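PDB 6XSO: cellulase from Uncultured bacterium, which acts as a broad-specificity endoglucanase of family GH5_4, probably cleaving internal beta-1,4 linkages in cellulose and related plant polysaccharides. Local coordinates for residues H246-L251 / N294-S299; C184-A189 / N232-A237; Q156-F161 / N215-T220; A148-L153 / E171-M176. All coordinates share one frame; numbering follows the deposited sequence.

Interaction 1. Residues H246-L251 / N294-S299; sequences HLKDPL and NTYFVS
Tyr296 and Phe297, which meet Leu251 across this contact, belong to a turn held by an oxygen that two groups grip. Asn294 O takes a bond from Ser299 OG at 2.8 Å and one from the backbone Ser299 N at 2.9 Å. The backbone bond runs from a residue to the fifth one before it, as in a pi-helical turn. Tyr296 CB lies over the centre of the Phe297 ring, on one face.

Leu251 supplies three carbons and an oxygen. Its CB stands over one face of the Tyr296 ring, 4.2 Å from the centroid and 28° off the normal, as a CH-pi contact. The branches then part. CD1 touches Tyr296 CD2 at 3.8 Å, while CD2 reaches the edge of the Phe297 ring, in its plane, at CE2. Leu251 O lies 3.5 Å from Phe297 CZ.

Lys248 packs with its aliphatic part. Its CB is 4.0 Å from Tyr296 OH and its CD comes near Tyr296 CE2. The chain bends at chi2 (-69°) and chi4, and its NZ bonds to Gly239 O. On the far side of the turn His246 ND1 gives a bond of 3.0 Å to Asp249 OD2, bracing the type I turn from His246 to Asp249.

The contact joins the short helix 249-252 to the barrel helix 279-298. No hydrogen bond crosses it. It rests on a leucine fitted to two rings, with the lysine charge led off to a backbone carbonyl, and the polar bonds hold each side in shape.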
# COMPACT_ATOMS: atom_id res chain seq x y z
N HIS A 246 -2.30 -8.64 -22.38
CA HIS A 246 -1.32 -8.74 -21.31
C HIS A 246 -1.80 -8.16 -19.99
O HIS A 246 -1.05 -8.19 -19.02
CB HIS A 246 -0.01 -8.05 -21.71
CG HIS A 246 0.65 -8.69 -22.88
ND1 HIS A 246 1.30 -9.91 -22.78
CD2 HIS A 246 0.75 -8.31 -24.17
CE1 HIS A 246 1.75 -10.25 -23.97
NE2 HIS A 246 1.46 -9.29 -24.82
N LEU A 247 -3.04 -7.69 -19.93
CA LEU A 247 -3.49 -6.99 -18.73
C LEU A 247 -3.50 -7.90 -17.51
O LEU A 247 -3.32 -7.41 -16.39
CB LEU A 247 -4.88 -6.40 -18.96
CG LEU A 247 -4.88 -5.16 -19.83
CD1 LEU A 247 -6.30 -4.82 -20.22
CD2 LEU A 247 -4.25 -4.02 -19.09
N LYS A 248 -3.69 -9.21 -17.68
CA LYS A 248 -3.69 -10.07 -16.51
C LYS A 248 -2.29 -10.51 -16.11
O LYS A 248 -2.15 -11.12 -15.05
CB LYS A 248 -4.53 -11.33 -16.74
CG LYS A 248 -6.02 -11.05 -17.03
CD LYS A 248 -6.73 -10.52 -15.82
CE LYS A 248 -8.25 -10.42 -16.06
NZ LYS A 248 -8.65 -9.31 -16.98
N ASP A 249 -1.27 -10.22 -16.92
CA ASP A 249 0.08 -10.71 -16.60
C ASP A 249 0.58 -10.26 -15.23
O ASP A 249 1.22 -11.08 -14.55
CB ASP A 249 1.07 -10.33 -17.71
CG ASP A 249 0.78 -11.01 -19.06
OD1 ASP A 249 -0.24 -11.71 -19.22
OD2 ASP A 249 1.62 -10.85 -19.97
N PRO A 250 0.36 -9.03 -14.75
CA PRO A 250 0.77 -8.69 -13.37
C PRO A 250 0.17 -9.61 -12.32
O PRO A 250 0.78 -9.84 -11.26
CB PRO A 250 0.32 -7.23 -13.22
CG PRO A 250 0.41 -6.70 -14.62
CD PRO A 250 -0.13 -7.84 -15.48
N LEU A 251 -1.00 -10.16 -12.58
CA LEU A 251 -1.61 -11.09 -11.64
C LEU A 251 -1.10 -12.51 -11.83
O LEU A 251 -0.72 -13.18 -10.86
CB LEU A 251 -3.14 -11.10 -11.79
CG LEU A 251 -3.91 -9.77 -11.77
CD1 LEU A 251 -5.41 -10.05 -11.68
CD2 LEU A 251 -3.50 -8.84 -10.65
N ASN A 294 -10.23 -12.45 -7.52
CA ASN A 294 -10.69 -13.74 -7.02
C ASN A 294 -10.04 -14.88 -7.78
O ASN A 294 -9.57 -15.86 -7.17
CB ASN A 294 -12.21 -13.81 -7.10
CG ASN A 294 -12.77 -15.03 -6.40
OD1 ASN A 294 -12.37 -15.37 -5.29
ND2 ASN A 294 -13.67 -15.71 -7.06
N THR A 295 -10.00 -14.80 -9.11
CA THR A 295 -9.44 -15.89 -9.91
C THR A 295 -8.00 -16.20 -9.51
O THR A 295 -7.64 -17.36 -9.30
CB THR A 295 -9.52 -15.52 -11.39
OG1 THR A 295 -10.88 -15.52 -11.81
CG2 THR A 295 -8.75 -16.51 -12.26
N TYR A 296 -7.15 -15.17 -9.42
CA TYR A 296 -5.72 -15.43 -9.24
C TYR A 296 -5.31 -15.56 -7.79
O TYR A 296 -4.31 -16.23 -7.51
CB TYR A 296 -4.90 -14.35 -9.96
CG TYR A 296 -5.05 -14.48 -11.45
CD1 TYR A 296 -4.30 -15.41 -12.16
CD2 TYR A 296 -5.99 -13.73 -12.15
CE1 TYR A 296 -4.46 -15.58 -13.53
CE2 TYR A 296 -6.16 -13.89 -13.53
CZ TYR A 296 -5.39 -14.81 -14.21
OH TYR A 296 -5.54 -14.99 -15.57
N PHE A 297 -6.05 -14.94 -6.85
CA PHE A 297 -5.63 -14.92 -5.46
C PHE A 297 -6.67 -15.44 -4.48
O PHE A 297 -6.44 -16.49 -3.85
CB PHE A 297 -5.12 -13.51 -5.08
CG PHE A 297 -4.03 -13.01 -6.00
CD1 PHE A 297 -2.80 -13.64 -6.05
CD2 PHE A 297 -4.25 -11.93 -6.84
CE1 PHE A 297 -1.82 -13.21 -6.94
CE2 PHE A 297 -3.27 -11.49 -7.71
CZ PHE A 297 -2.06 -12.13 -7.75
N VAL A 298 -7.81 -14.76 -4.34
CA VAL A 298 -8.72 -15.06 -3.24
C VAL A 298 -9.22 -16.50 -3.30
O VAL A 298 -9.28 -17.20 -2.27
CB VAL A 298 -9.88 -14.05 -3.17
CG1 VAL A 298 -10.76 -14.36 -1.97
CG2 VAL A 298 -9.36 -12.61 -3.10
N SER A 299 -9.57 -16.98 -4.50
CA SER A 299 -10.07 -18.34 -4.67
C SER A 299 -9.01 -19.38 -4.34
O SER A 299 -9.36 -20.55 -4.12
CB SER A 299 -10.58 -18.55 -6.09
OG SER A 299 -9.52 -18.66 -7.02

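Interaction 2. Residues C184-A189 / N232-A237; sequences CFASFA and NTYAAA
Ala186 and Tyr234 make the apolar part of this contact, a methyl group laid on a ring. Ala186 CB is 4.0 Å from the centroid of the Tyr234 ring and 16° off its normal, a CH-pi contact over the face. The backbone follows onto the same face: Ala186 N is 3.5 Å from Tyr234 CE1, and Ala186 CA is 3.6 Å from Tyr234 CZ. Tyr234 CG is anti to the backbone N (chi1 178°), which extends the ring from its own loop under the other. Nearby, Cys184 O rests 3.5 Å from Ala237 CB, a second small packing point.

The polar bonds lie within each loop or run to other parts. Residues Phe185 to Phe188 form a type II turn, and Ser187 OG bonds to Ala186 O at 2.7 Å. In the other loop Thr233 OG1 meets Ala237 O on a lone pair, in the carbonyl plane, at 2.8 Å. Ala186 N, above the ring, bonds to Tyr203 OH of helix 196-219.

Tyr234 OH reaches past Ala186 to Ser182 O and Asp178 N. A leucine in its place would probably leave Ser182 O and Asp178 N without their shared hydroxyl and Ala186 without a flat face to lie on.

The segments belong to the loops after strands 168-171 and 229-232, neighbours in the closed barrel. No hydrogen bond joins the two segments; a buried ring carries the contact, and its hydroxyl ties it to the backbone of the first loop.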
# COMPACT_ATOMS: atom_id res chain seq x y z
N CYS A 184 0.22 -0.46 -16.33
CA CYS A 184 -0.74 -1.44 -16.84
C CYS A 184 -0.18 -2.86 -16.84
O CYS A 184 -0.78 -3.77 -16.25
CB CYS A 184 -1.27 -1.08 -18.24
SG CYS A 184 -1.95 0.58 -18.36
N PHE A 185 0.96 -3.06 -17.49
CA PHE A 185 1.64 -4.34 -17.50
C PHE A 185 3.08 -4.11 -17.94
O PHE A 185 3.40 -3.12 -18.59
CB PHE A 185 0.91 -5.37 -18.39
CG PHE A 185 0.73 -4.93 -19.82
CD1 PHE A 185 1.73 -5.14 -20.76
CD2 PHE A 185 -0.46 -4.33 -20.23
CE1 PHE A 185 1.56 -4.73 -22.08
CE2 PHE A 185 -0.63 -3.93 -21.55
CZ PHE A 185 0.38 -4.12 -22.47
N ALA A 186 3.96 -5.05 -17.56
CA ALA A 186 5.37 -4.87 -17.86
C ALA A 186 5.60 -4.80 -19.36
O ALA A 186 5.09 -5.63 -20.13
CB ALA A 186 6.20 -6.00 -17.25
N SER A 187 6.36 -3.79 -19.79
CA SER A 187 6.77 -3.49 -21.17
C SER A 187 5.71 -2.79 -22.01
O SER A 187 5.93 -2.58 -23.20
CB SER A 187 7.35 -4.71 -21.91
OG SER A 187 6.35 -5.52 -22.50
N PHE A 188 4.59 -2.36 -21.42
CA PHE A 188 3.56 -1.62 -22.16
C PHE A 188 4.13 -0.37 -22.84
O PHE A 188 3.65 0.01 -23.91
CB PHE A 188 2.42 -1.28 -21.20
CG PHE A 188 1.30 -0.44 -21.80
CD1 PHE A 188 0.64 -0.84 -22.95
CD2 PHE A 188 0.91 0.74 -21.19
CE1 PHE A 188 -0.38 -0.07 -23.48
CE2 PHE A 188 -0.10 1.50 -21.71
CZ PHE A 188 -0.75 1.10 -22.86
N ALA A 189 5.14 0.25 -22.25
CA ALA A 189 5.71 1.48 -22.80
C ALA A 189 6.77 1.23 -23.87
O ALA A 189 7.33 2.19 -24.42
CB ALA A 189 6.28 2.34 -21.68
N ASN A 232 3.20 -6.76 -3.48
CA ASN A 232 2.43 -6.06 -4.50
C ASN A 232 2.72 -6.61 -5.90
O ASN A 232 3.81 -7.11 -6.20
CB ASN A 232 2.71 -4.55 -4.47
CG ASN A 232 2.20 -3.88 -3.20
OD1 ASN A 232 1.99 -4.52 -2.18
ND2 ASN A 232 2.01 -2.57 -3.28
N THR A 233 1.72 -6.52 -6.76
CA THR A 233 1.94 -6.88 -8.15
C THR A 233 2.79 -5.81 -8.84
O THR A 233 2.95 -4.69 -8.34
CB THR A 233 0.60 -6.94 -8.86
OG1 THR A 233 -0.06 -5.69 -8.68
CG2 THR A 233 -0.27 -8.06 -8.33
N TYR A 234 3.32 -6.16 -10.01
CA TYR A 234 3.91 -5.20 -10.94
C TYR A 234 3.04 -3.96 -11.01
O TYR A 234 1.85 -4.05 -11.32
CB TYR A 234 4.06 -5.83 -12.37
CG TYR A 234 4.64 -4.80 -13.31
CD1 TYR A 234 3.83 -3.92 -13.99
CD2 TYR A 234 6.02 -4.66 -13.46
CE1 TYR A 234 4.37 -2.91 -14.79
CE2 TYR A 234 6.55 -3.67 -14.25
CZ TYR A 234 5.72 -2.80 -14.90
OH TYR A 234 6.28 -1.80 -15.68
N ALA A 235 3.62 -2.78 -10.73
CA ALA A 235 2.96 -1.48 -10.79
C ALA A 235 1.76 -1.34 -9.84
O ALA A 235 1.01 -0.35 -9.92
CB ALA A 235 2.53 -1.09 -12.22
N ALA A 236 1.57 -2.30 -8.93
CA ALA A 236 0.31 -2.45 -8.21
C ALA A 236 -0.88 -2.53 -9.18
O ALA A 236 -2.02 -2.19 -8.85
CB ALA A 236 0.14 -1.36 -7.14
N ALA A 237 -0.62 -3.00 -10.40
CA ALA A 237 -1.67 -3.17 -11.40
C ALA A 237 -2.64 -4.26 -10.96
O ALA A 237 -2.27 -5.23 -10.29
CB ALA A 237 -1.04 -3.53 -12.75

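Interaction 3. Residues Q156-F161 / N215-T220; sequences QIAEAF and NAVRGT
Ala158 and Val217 bring the two helices close, with their CA atoms 5.5 Å apart. This is the tight part. Ala158 CB points at the other helix and lies 4.0 Å from Val217 CA, with Val217 CG1 beside it. The same methyl touches Thr220 through OG1 at 3.8 Å and CG2 at 3.9 Å. The small alanine probably allows the close approach of the backbones.

The Thr220 hydroxyl is turned back toward the turn before it (chi1 63°). Its OG1 gives a bond of 2.7 Å to Val217 O, in the carbonyl plane, and Thr220 N meets the same oxygen. Asn224 ND2 bonds to both Thr220 OG1 and Ala158 O, and so bridges the two segments. A valine here would probably leave Asn224 short of one partner and Val217 O with one donor fewer.

The outer side is looser. Exposed Glu159 slides past Thr220 in the opposite direction, and its OE2 is 3.5 Å from Thr220 CB without a hydrogen bond. Its OE1 instead pairs with Lys162 in a salt bridge.

Helices 140-161 and 196-219 thus lie side by side on the outside of the barrel, and Ala158 and Val217 both also rest on Phe170 of strand 168-171.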
# COMPACT_ATOMS: atom_id res chain seq x y z
N GLN A 156 16.32 -3.76 8.60
CA GLN A 156 16.29 -2.65 9.55
C GLN A 156 14.86 -2.32 9.97
O GLN A 156 14.59 -2.11 11.16
CB GLN A 156 16.91 -1.41 8.92
CG GLN A 156 18.40 -1.47 8.69
CD GLN A 156 18.88 -0.27 7.89
OE1 GLN A 156 19.00 0.83 8.43
NE2 GLN A 156 19.15 -0.48 6.60
N ILE A 157 13.95 -2.23 9.00
CA ILE A 157 12.56 -1.95 9.34
C ILE A 157 12.01 -3.07 10.21
O ILE A 157 11.35 -2.82 11.23
CB ILE A 157 11.70 -1.76 8.07
CG1 ILE A 157 12.20 -0.58 7.23
CG2 ILE A 157 10.24 -1.53 8.46
CD1 ILE A 157 11.67 -0.57 5.81
N ALA A 158 12.24 -4.32 9.80
CA ALA A 158 11.74 -5.46 10.56
C ALA A 158 12.26 -5.47 11.99
O ALA A 158 11.50 -5.72 12.93
CB ALA A 158 12.09 -6.75 9.82
N GLU A 159 13.55 -5.18 12.17
CA GLU A 159 14.10 -5.12 13.53
C GLU A 159 13.42 -4.04 14.35
O GLU A 159 13.12 -4.24 15.53
CB GLU A 159 15.60 -4.86 13.47
CG GLU A 159 16.42 -6.01 12.97
CD GLU A 159 16.48 -7.17 13.95
OE1 GLU A 159 15.99 -7.01 15.08
OE2 GLU A 159 17.02 -8.24 13.57
N ALA A 160 13.21 -2.86 13.76
CA ALA A 160 12.64 -1.75 14.52
C ALA A 160 11.24 -2.10 15.02
O ALA A 160 10.87 -1.74 16.15
CB ALA A 160 12.61 -0.49 13.66
N PHE A 161 10.46 -2.81 14.21
CA PHE A 161 9.06 -3.10 14.49
C PHE A 161 8.83 -4.53 14.97
O PHE A 161 7.67 -4.95 15.10
CB PHE A 161 8.20 -2.73 13.28
CG PHE A 161 8.13 -1.24 13.05
CD1 PHE A 161 7.18 -0.48 13.69
CD2 PHE A 161 9.05 -0.61 12.23
CE1 PHE A 161 7.13 0.89 13.52
CE2 PHE A 161 9.01 0.76 12.05
CZ PHE A 161 8.05 1.52 12.71
N ASN A 215 12.14 -13.07 2.97
CA ASN A 215 13.28 -13.70 3.60
C ASN A 215 13.96 -12.76 4.59
O ASN A 215 14.37 -13.18 5.68
CB ASN A 215 14.28 -14.14 2.54
CG ASN A 215 13.78 -15.30 1.70
OD1 ASN A 215 12.81 -15.98 2.05
ND2 ASN A 215 14.43 -15.53 0.56
N ALA A 216 14.08 -11.48 4.23
CA ALA A 216 14.74 -10.53 5.13
C ALA A 216 13.91 -10.33 6.39
O ALA A 216 14.45 -10.31 7.51
CB ALA A 216 14.94 -9.20 4.42
N VAL A 217 12.59 -10.22 6.24
CA VAL A 217 11.75 -9.96 7.39
C VAL A 217 11.70 -11.19 8.29
O VAL A 217 11.95 -11.10 9.50
CB VAL A 217 10.34 -9.54 6.94
CG1 VAL A 217 9.41 -9.51 8.16
CG2 VAL A 217 10.35 -8.21 6.24
N ARG A 218 11.39 -12.35 7.72
CA ARG A 218 11.25 -13.54 8.54
C ARG A 218 12.58 -13.93 9.19
O ARG A 218 12.59 -14.50 10.28
CB ARG A 218 10.70 -14.70 7.72
CG ARG A 218 9.42 -14.33 6.96
CD ARG A 218 8.24 -14.95 7.62
NE ARG A 218 7.00 -14.76 6.87
CZ ARG A 218 5.97 -14.06 7.33
NH1 ARG A 218 6.05 -13.45 8.51
NH2 ARG A 218 4.87 -13.95 6.60
N GLY A 219 13.69 -13.59 8.53
CA GLY A 219 15.01 -13.92 9.07
C GLY A 219 15.38 -13.17 10.33
O GLY A 219 16.31 -13.59 11.03
N THR A 220 14.68 -12.08 10.64
CA THR A 220 14.96 -11.37 11.87
C THR A 220 14.38 -12.07 13.09
O THR A 220 14.69 -11.67 14.22
CB THR A 220 14.47 -9.93 11.82
OG1 THR A 220 13.04 -9.89 11.69
CG2 THR A 220 15.07 -9.17 10.68

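Interaction 4. Residues A148-L153 / E171-M176; sequences AKYEYL and ESYNEM
Tyr150 reaches from helix 140-161 to Ser172 and Tyr173, just beyond strand 168-171. Its CB leaves the helix toward them. CG is anti to the backbone N (chi1 176°), which carries the ring from the helix to the other segment. Phe213 of helix 196-219 also touches this side chain. Farther out, CE2 and CZ each come to 3.7 Å from Ser172 O, which lies at the ring edge, near its plane. At the tip, OH donates a hydrogen bond of 2.8 Å to Ser172 O. The approach is bent: the C=O...donor angle is 113°, and the hydroxyl stands 48° out of the carbonyl plane. Trp154 NE1 also bonds to this oxygen, so it has two side-chain donors.

The hydroxyl touches two more groups. Ser172 CB is 3.6 Å from it. Tyr173 CD2 is 3.5 Å from it, an approach at the edge of the Tyr173 ring. That ring is covered on both faces, by Ser172 OG and, over the centre of the opposite face, by Met176 CE. Its own hydroxyl bonds to Asn232 O.

Residues 172-176 begin the loop that follows strand 168-171 at the barrel's C-terminal end, where TIM-barrel enzymes carry their active sites. The buried Ser172 carbonyl, set beside aromatic rings, is satisfied by donors from helix 140-161, which ties that helix to the start of the loop.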
# COMPACT_ATOMS: atom_id res chain seq x y z
N ALA A 148 20.97 -6.75 -2.21
CA ALA A 148 21.59 -6.66 -0.89
C ALA A 148 21.13 -5.42 -0.13
O ALA A 148 20.82 -5.50 1.07
CB ALA A 148 23.11 -6.65 -1.03
N LYS A 149 21.06 -4.27 -0.80
CA LYS A 149 20.63 -3.05 -0.12
C LYS A 149 19.16 -3.13 0.28
O LYS A 149 18.78 -2.68 1.37
CB LYS A 149 20.83 -1.84 -1.04
CG LYS A 149 20.88 -0.51 -0.30
CD LYS A 149 22.33 -0.07 -0.07
CE LYS A 149 22.90 0.66 -1.28
NZ LYS A 149 24.20 1.31 -0.98
N TYR A 150 18.33 -3.66 -0.62
CA TYR A 150 16.90 -3.82 -0.34
C TYR A 150 16.66 -4.76 0.84
O TYR A 150 15.85 -4.46 1.73
CB TYR A 150 16.20 -4.33 -1.60
CG TYR A 150 14.74 -4.61 -1.43
CD1 TYR A 150 14.28 -5.91 -1.23
CD2 TYR A 150 13.80 -3.60 -1.52
CE1 TYR A 150 12.94 -6.19 -1.09
CE2 TYR A 150 12.46 -3.88 -1.36
CZ TYR A 150 12.05 -5.16 -1.16
OH TYR A 150 10.72 -5.48 -1.01
N GLU A 151 17.36 -5.90 0.86
CA GLU A 151 17.26 -6.79 2.01
C GLU A 151 17.72 -6.10 3.29
O GLU A 151 17.10 -6.27 4.35
CB GLU A 151 18.03 -8.10 1.75
CG GLU A 151 17.36 -8.97 0.69
CD GLU A 151 17.95 -10.37 0.55
OE1 GLU A 151 18.73 -10.81 1.41
OE2 GLU A 151 17.61 -11.05 -0.45
N TYR A 152 18.81 -5.32 3.23
CA TYR A 152 19.28 -4.62 4.43
C TYR A 152 18.25 -3.61 4.92
O TYR A 152 18.02 -3.47 6.13
CB TYR A 152 20.63 -3.95 4.14
CG TYR A 152 21.25 -3.11 5.25
CD1 TYR A 152 21.95 -1.97 4.95
CD2 TYR A 152 21.14 -3.48 6.59
CE1 TYR A 152 22.53 -1.20 5.93
CE2 TYR A 152 21.72 -2.71 7.59
CZ TYR A 152 22.40 -1.57 7.25
OH TYR A 152 23.02 -0.80 8.24
N LEU A 153 17.61 -2.89 3.99
CA LEU A 153 16.54 -1.97 4.38
C LEU A 153 15.42 -2.70 5.12
O LEU A 153 14.97 -2.24 6.18
CB LEU A 153 16.02 -1.23 3.15
CG LEU A 153 14.81 -0.32 3.34
CD1 LEU A 153 15.11 0.72 4.38
CD2 LEU A 153 14.43 0.31 2.01
N GLU A 171 4.58 -4.04 3.95
CA GLU A 171 4.32 -4.15 2.52
C GLU A 171 5.62 -3.95 1.74
O GLU A 171 6.31 -2.95 1.92
CB GLU A 171 3.27 -3.12 2.09
CG GLU A 171 3.17 -2.83 0.61
CD GLU A 171 2.38 -1.56 0.34
OE1 GLU A 171 1.52 -1.21 1.19
OE2 GLU A 171 2.60 -0.92 -0.71
N SER A 172 5.91 -4.90 0.85
CA SER A 172 7.23 -5.05 0.25
C SER A 172 7.72 -3.82 -0.50
O SER A 172 8.90 -3.46 -0.40
CB SER A 172 7.18 -6.27 -0.68
OG SER A 172 6.17 -6.12 -1.69
N TYR A 173 6.88 -3.24 -1.35
CA TYR A 173 7.25 -2.16 -2.29
C TYR A 173 5.91 -1.68 -2.86
O TYR A 173 4.93 -2.43 -2.89
CB TYR A 173 8.25 -2.60 -3.43
CG TYR A 173 7.83 -3.91 -4.03
CD1 TYR A 173 6.72 -3.97 -4.86
CD2 TYR A 173 8.48 -5.10 -3.71
CE1 TYR A 173 6.25 -5.16 -5.34
CE2 TYR A 173 8.01 -6.31 -4.18
CZ TYR A 173 6.89 -6.32 -4.97
OH TYR A 173 6.41 -7.53 -5.41
N ASN A 174 5.89 -0.43 -3.33
CA ASN A 174 4.63 0.20 -3.73
C ASN A 174 4.22 -0.07 -5.18
O ASN A 174 3.39 -0.95 -5.42
CB ASN A 174 4.72 1.71 -3.44
CG ASN A 174 3.50 2.45 -3.87
OD1 ASN A 174 2.37 2.00 -3.60
ND2 ASN A 174 3.68 3.60 -4.55
N GLU A 175 4.76 0.69 -6.14
CA GLU A 175 4.37 0.62 -7.55
C GLU A 175 5.65 0.48 -8.36
O GLU A 175 6.19 1.45 -8.90
CB GLU A 175 3.53 1.85 -7.97
CG GLU A 175 2.12 1.81 -7.39
CD GLU A 175 1.26 2.99 -7.75
OE1 GLU A 175 1.76 3.99 -8.29
OE2 GLU A 175 0.04 2.92 -7.50
N MET A 176 6.18 -0.74 -8.40
CA MET A 176 7.45 -1.00 -9.06
C MET A 176 7.22 -1.16 -10.56
O MET A 176 6.39 -1.98 -10.98
CB MET A 176 8.09 -2.27 -8.50
CG MET A 176 9.57 -2.33 -8.79
SD MET A 176 10.36 -3.91 -8.49
CE MET A 176 9.84 -4.32 -6.83

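In the fold
Interactions 2 and 4 are buried. Interactions 1 and 3 are partly buried, and the centre of each lies about 18 Å from the centre of the chain. Interactions 3 and 4 share helix 140-161 and have centres about 12 Å apart: 3 sets it against helix 196-219 through small side chains, 4 ties it inward by a tyrosine hydroxyl. Only interaction 4 has a hydrogen bond across its segments; the other three rely on packing. Tyr173 OH to Asn232 O joins 4 to 2, and Pro250 and Leu251 pack on the segments of 2, bringing in 1. All four belong to one eight-stranded TIM barrel, with no site of contact between 3 and 1 or 2.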